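Local coordinates for hemolysin-related protein (Vibrio cholerae serotype O1, PDB 6MLT) that is secreted into the biofilm matrix, binds metal ions and probably helps the biofilm adhere to surfaces by binding carbohydrate through a beta-prism lectin domain, at residues 574-579 / 602-607; 223-228 / 277-282. One frame throughout, in Å; residues are numbered along the deposited sequence.

Contact 1: residues 574-579 / 602-607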
loop_
_atom_site.group_PDB
_atom_site.type_symbol
_atom_site.label_atom_id
_atom_site.label_comp_id
_atom_site.label_asym_id
_atom_site.label_seq_id
_atom_site.Cartn_x
_atom_site.Cartn_y
_atom_site.Cartn_z
ATOM N N ASN A 574 11.631 4.496 4.518
ATOM C CA ASN A 574 11.961 5.534 5.480
ATOM C C ASN A 574 11.354 5.306 6.857
ATOM O O ASN A 574 11.688 6.048 7.788
ATOM C CB ASN A 574 11.504 6.890 4.946
ATOM C CG ASN A 574 10.007 7.017 4.937
ATOM O OD1 ASN A 574 9.315 6.247 4.266
ATOM N ND2 ASN A 574 9.491 7.963 5.698
ATOM N N GLN A 575 10.487 4.309 7.014
ATOM C CA GLN A 575 9.857 4.038 8.296
ATOM C C GLN A 575 9.395 2.589 8.305
ATOM O O GLN A 575 9.321 1.931 7.267
ATOM C CB GLN A 575 8.690 5.002 8.565
ATOM C CG GLN A 575 7.534 4.894 7.587
ATOM C CD GLN A 575 6.447 5.926 7.824
ATOM O OE1 GLN A 575 6.706 7.022 8.334
ATOM N NE2 GLN A 575 5.229 5.592 7.431
ATOM N N TYR A 576 9.083 2.101 9.500
ATOM C CA TYR A 576 8.676 0.707 9.652
ATOM C C TYR A 576 7.343 0.437 8.966
ATOM O O TYR A 576 7.130 -0.648 8.410
ATOM C CB TYR A 576 8.602 0.371 11.140
ATOM C CG TYR A 576 8.328 -1.070 11.444
ATOM C CD1 TYR A 576 7.026 -1.527 11.566
ATOM C CD2 TYR A 576 9.366 -1.974 11.632
ATOM C CE1 TYR A 576 6.759 -2.847 11.855
ATOM C CE2 TYR A 576 9.108 -3.309 11.924
ATOM C CZ TYR A 576 7.803 -3.728 12.034
ATOM O OH TYR A 576 7.522 -5.039 12.317
ATOM N N ALA A 577 6.430 1.408 9.008
ATOM C CA ALA A 577 5.122 1.297 8.359
ATOM C C ALA A 577 5.177 1.870 6.942
ATOM O O ALA A 577 4.436 2.778 6.564
ATOM C CB ALA A 577 4.060 2.002 9.197
ATOM N N PHE A 578 6.075 1.299 6.144
ATOM C CA PHE A 578 6.331 1.797 4.802
ATOM C C PHE A 578 5.290 1.269 3.819
ATOM O O PHE A 578 5.006 0.069 3.790
ATOM C CB PHE A 578 7.727 1.386 4.337
ATOM C CG PHE A 578 8.012 1.782 2.926
ATOM C CD1 PHE A 578 8.370 3.081 2.622
ATOM C CD2 PHE A 578 7.876 0.869 1.894
ATOM C CE1 PHE A 578 8.615 3.453 1.317
ATOM C CE2 PHE A 578 8.117 1.240 0.585
ATOM C CZ PHE A 578 8.483 2.523 0.296
ATOM N N ASN A 579 4.747 2.166 2.993
ATOM C CA ASN A 579 3.829 1.764 1.930
ATOM C C ASN A 579 3.812 2.783 0.794
ATOM O O ASN A 579 2.755 3.052 0.211
ATOM C CB ASN A 579 2.414 1.559 2.484
ATOM C CG ASN A 579 1.711 2.863 2.805
ATOM O OD1 ASN A 579 2.338 3.842 3.195
ATOM N ND2 ASN A 579 0.394 2.880 2.633
ATOM N N SER A 602 -0.472 -1.886 -1.638
ATOM C CA SER A 602 0.454 -2.755 -0.929
ATOM C C SER A 602 0.862 -2.093 0.379
ATOM O O SER A 602 0.675 -0.890 0.576
ATOM C CB SER A 602 1.702 -3.065 -1.766
ATOM O OG SER A 602 2.513 -1.909 -1.902
ATOM N N PHE A 603 1.435 -2.899 1.269
ATOM C CA PHE A 603 1.923 -2.416 2.552
ATOM C C PHE A 603 3.118 -3.271 2.947
ATOM O O PHE A 603 3.027 -4.502 2.981
ATOM C CB PHE A 603 0.820 -2.466 3.615
ATOM C CG PHE A 603 0.930 -1.384 4.650
ATOM C CD1 PHE A 603 1.830 -1.504 5.697
ATOM C CD2 PHE A 603 0.144 -0.239 4.571
ATOM C CE1 PHE A 603 1.942 -0.509 6.644
ATOM C CE2 PHE A 603 0.255 0.759 5.523
ATOM C CZ PHE A 603 1.154 0.625 6.558
ATOM N N ARG A 604 4.240 -2.600 3.217
ATOM C CA ARG A 604 5.532 -3.236 3.470
ATOM C C ARG A 604 5.986 -4.089 2.284
ATOM O O ARG A 604 6.610 -5.136 2.447
ATOM C CB ARG A 604 5.504 -4.032 4.780
ATOM C CG ARG A 604 5.823 -3.137 6.005
ATOM C CD ARG A 604 5.647 -3.866 7.333
ATOM N NE ARG A 604 4.233 -4.027 7.679
ATOM C CZ ARG A 604 3.556 -3.238 8.505
ATOM N NH1 ARG A 604 4.141 -2.208 9.106
ATOM N NH2 ARG A 604 2.282 -3.488 8.742
ATOM N N SER A 605 5.706 -3.606 1.076
ATOM C CA SER A 605 6.294 -4.127 -0.149
ATOM C C SER A 605 7.259 -3.108 -0.748
ATOM O O SER A 605 6.967 -1.907 -0.785
ATOM C CB SER A 605 5.225 -4.463 -1.192
ATOM O OG SER A 605 5.845 -4.790 -2.421
ATOM N N ALA A 606 8.396 -3.598 -1.235
ATOM C CA ALA A 606 9.375 -2.768 -1.920
ATOM C C ALA A 606 9.098 -2.613 -3.409
ATOM O O ALA A 606 9.811 -1.858 -4.080
ATOM C CB ALA A 606 10.781 -3.352 -1.730
ATOM N N THR A 607 8.098 -3.306 -3.947
ATOM C CA THR A 607 7.910 -3.360 -5.393
ATOM C C THR A 607 7.204 -2.106 -5.889
ATOM O O THR A 607 6.090 -1.801 -5.455
ATOM C CB THR A 607 7.106 -4.597 -5.780
ATOM O OG1 THR A 607 7.766 -5.770 -5.295
ATOM C CG2 THR A 607 6.949 -4.690 -7.312
#
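The carbonyl oxygen of Tyr576 is gripped from three quarters. Arg604 NH1 reaches it in a weak hydrogen bond of 3.4 Å from NH1 to O, with the oxygen at the guanidinium edge; Tyr523 donates its hydroxyl; and Phe578 N adds another weak bond, closing an inverse gamma turn centred on Ala577. Gln575 NE2 braces that turn, donating to Ala577 O at 3.0 Å from above the carbonyl plane. The guanidinium lies at 51° to the Tyr576 ring and is engaged on all three nitrogens, since NE also binds Gln277 O and NH2 binds Ser224 O. Ringed by neutral carbonyls, the buried charge is probably stabilised by their dipoles. Two residues on, the main chains meet directly: Arg604 N donates to Phe578 O at 2.8 Å. Beyond it, Asn579 leans on Phe603: its CB sits over one ring face, 3.9 Å from the centroid in a CH-pi contact. With CG between backbone N and carbonyl carbon (chi1 74°), the amide follows across the same ring, tilted 42° to it, and ND2 comes within 3.6 Å of Phe603 CE2. The Phe578 ring instead turns its edge to Ser605 O, 3.6 Å from CE2, while Trp573 stacks on it. Neither segment is helix or strand. Both belong to the long tail after the last strand 553-559, which doubles back on itself and touches the inner strands of several blades, filling the centre of the beta-propeller.

Contact 2: residues 223-228 / 277-282; sequences FSSVAN and QAVSSF. With NA (sodium ion), chain G.
Gln277 lays its amide across the start of strand 224-227 and bonds with both ends. NE2 donates to Phe223 O at 2.9 Å, from above the carbonyl plane but with the oxygen close to the plane of the Gln277 amide. OE1 takes the hydroxyl hydrogen of Ser225, 2.8 Å from OG. The side chain bends to do this, chi2 of 72° turning CD aside, and with NE2 also bonded to Ser240 OG the amide is fixed against rotation. Ser225 points at the neighbouring strand, its OG beside the backbone N (chi1 -56°). Strands 224-227 and 277-279 run parallel, their axes 7.2 Å apart and 10° from alignment, which is too wide for main-chain pairing. They are the first, innermost strands of consecutive propeller blades, each hydrogen-bonded within its own antiparallel sheet to 236-241 and 443-448 respectively, so the two strands are bridged by side chains, though just ahead of them Phe223 and Ser275 still share a backbone hydrogen bond. Further along, Val279 fits its two methyls to two residues of the facing strand: CG1 lies 3.6 Å from Ala227 CB, and CG2 the same distance from Ser225 CB. Just past Ala227 the chain turns away into a metal-binding loop. Asn228 OD1 binds a sodium ion at 2.4 Å, and Asp230, Asp232, the carbonyl of Lys234 and Glu236 contribute further ligands to the site.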
loop_
_atom_site.group_PDB
_atom_site.type_symbol
_atom_site.label_atom_id
_atom_site.label_comp_id
_atom_site.label_asym_id
_atom_site.label_seq_id
_atom_site.Cartn_x
_atom_site.Cartn_y
_atom_site.Cartn_z
ATOM N N PHE A 223 1.091 -4.001 15.018
ATOM C CA PHE A 223 1.176 -3.280 13.762
ATOM C C PHE A 223 -0.021 -3.574 12.871
ATOM O O PHE A 223 -0.664 -4.627 12.962
ATOM C CB PHE A 223 2.482 -3.627 13.048
ATOM C CG PHE A 223 3.701 -3.187 13.807
ATOM C CD1 PHE A 223 4.115 -1.868 13.758
ATOM C CD2 PHE A 223 4.416 -4.077 14.591
ATOM C CE1 PHE A 223 5.227 -1.449 14.471
ATOM C CE2 PHE A 223 5.526 -3.656 15.307
ATOM C CZ PHE A 223 5.928 -2.343 15.239
ATOM N N SER A 224 -0.320 -2.611 12.011
ATOM C CA SER A 224 -1.451 -2.680 11.116
ATOM C C SER A 224 -1.003 -2.300 9.715
ATOM O O SER A 224 0.067 -1.715 9.508
ATOM C CB SER A 224 -2.584 -1.756 11.587
ATOM O OG SER A 224 -2.146 -0.409 11.618
ATOM N N SER A 225 -1.840 -2.678 8.759
ATOM C CA SER A 225 -1.683 -2.377 7.348
ATOM C C SER A 225 -3.023 -1.875 6.835
ATOM O O SER A 225 -4.077 -2.303 7.310
ATOM C CB SER A 225 -1.273 -3.626 6.540
ATOM O OG SER A 225 -0.094 -4.226 7.046
ATOM N N VAL A 226 -2.985 -0.985 5.853
ATOM C CA VAL A 226 -4.189 -0.545 5.164
ATOM C C VAL A 226 -4.091 -1.020 3.725
ATOM O O VAL A 226 -3.007 -1.009 3.130
ATOM C CB VAL A 226 -4.378 0.985 5.257
ATOM C CG1 VAL A 226 -3.213 1.722 4.632
ATOM C CG2 VAL A 226 -5.689 1.402 4.619
ATOM N N ALA A 227 -5.216 -1.468 3.180
ATOM C CA ALA A 227 -5.251 -2.007 1.830
ATOM C C ALA A 227 -6.706 -2.129 1.407
ATOM O O ALA A 227 -7.622 -2.045 2.227
ATOM C CB ALA A 227 -4.559 -3.366 1.741
ATOM N N ASN A 228 -6.902 -2.340 0.113
ATOM C CA ASN A 228 -8.218 -2.631 -0.433
ATOM C C ASN A 228 -8.333 -4.137 -0.621
ATOM O O ASN A 228 -7.598 -4.728 -1.422
ATOM C CB ASN A 228 -8.447 -1.900 -1.751
ATOM C CG ASN A 228 -9.903 -1.936 -2.184
ATOM O OD1 ASN A 228 -10.778 -2.349 -1.419
ATOM N ND2 ASN A 228 -10.171 -1.497 -3.407
ATOM N N GLN A 277 2.178 -7.611 9.555
ATOM C CA GLN A 277 1.881 -8.279 8.301
ATOM C C GLN A 277 2.438 -7.467 7.146
ATOM O O GLN A 277 2.722 -6.272 7.276
ATOM C CB GLN A 277 0.369 -8.443 8.063
ATOM C CG GLN A 277 -0.495 -8.358 9.285
ATOM C CD GLN A 277 -0.615 -6.943 9.866
ATOM O OE1 GLN A 277 -0.445 -5.941 9.174
ATOM N NE2 GLN A 277 -0.899 -6.871 11.149
ATOM N N ALA A 278 2.585 -8.144 6.013
ATOM C CA ALA A 278 2.742 -7.507 4.715
ATOM C C ALA A 278 1.514 -7.844 3.881
ATOM O O ALA A 278 0.972 -8.948 3.980
ATOM C CB ALA A 278 4.026 -7.968 4.011
ATOM N N VAL A 279 1.058 -6.879 3.084
ATOM C CA VAL A 279 -0.146 -7.024 2.274
ATOM C C VAL A 279 0.207 -6.613 0.852
ATOM O O VAL A 279 0.669 -5.488 0.628
ATOM C CB VAL A 279 -1.302 -6.164 2.815
ATOM C CG1 VAL A 279 -2.567 -6.377 1.987
ATOM C CG2 VAL A 279 -1.540 -6.465 4.296
ATOM N N SER A 280 0.005 -7.508 -0.105
ATOM C CA SER A 280 0.486 -7.208 -1.450
ATOM C C SER A 280 -0.133 -8.171 -2.455
ATOM O O SER A 280 -0.967 -9.018 -2.115
ATOM C CB SER A 280 2.010 -7.275 -1.503
ATOM O OG SER A 280 2.491 -6.555 -2.616
ATOM N N SER A 281 0.272 -8.005 -3.713
ATOM C CA SER A 281 -0.123 -8.901 -4.801
ATOM C C SER A 281 0.751 -10.148 -4.721
ATOM O O SER A 281 1.788 -10.265 -5.377
ATOM C CB SER A 281 0.019 -8.207 -6.152
ATOM O OG SER A 281 -0.780 -7.042 -6.220
ATOM N N PHE A 282 0.322 -11.090 -3.878
ATOM C CA PHE A 282 1.053 -12.325 -3.630
ATOM C C PHE A 282 0.510 -13.514 -4.407
ATOM O O PHE A 282 1.249 -14.475 -4.645
ATOM C CB PHE A 282 0.987 -12.704 -2.146
ATOM C CG PHE A 282 1.760 -11.806 -1.225
ATOM C CD1 PHE A 282 3.131 -11.688 -1.338
ATOM C CD2 PHE A 282 1.121 -11.143 -0.188
ATOM C CE1 PHE A 282 3.849 -10.891 -0.462
ATOM C CE2 PHE A 282 1.839 -10.344 0.692
ATOM C CZ PHE A 282 3.203 -10.227 0.553
HETATM NA NA NA G . -12.504 -1.732 0.115
#

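The two contacts lie 9 Å apart, centre to centre, both about 7 Å from the middle of the chain. In sequence they come in series: contact 2 joins two consecutive blades and closes before contact 1 opens in the C-terminal tail. In space the tail runs against those blades. Phe603 N probably bonds to Val279 O, 2.8 Å away, while the Tyr576 ring meets that of Phe223. The Phe603 side chain rests on Ser225 and Val226, so 602-607 touches both strands of contact 2, and its far end reaches strand 478-481 of the following blade. The last residues of the chain thus link separate blades at the propeller axis.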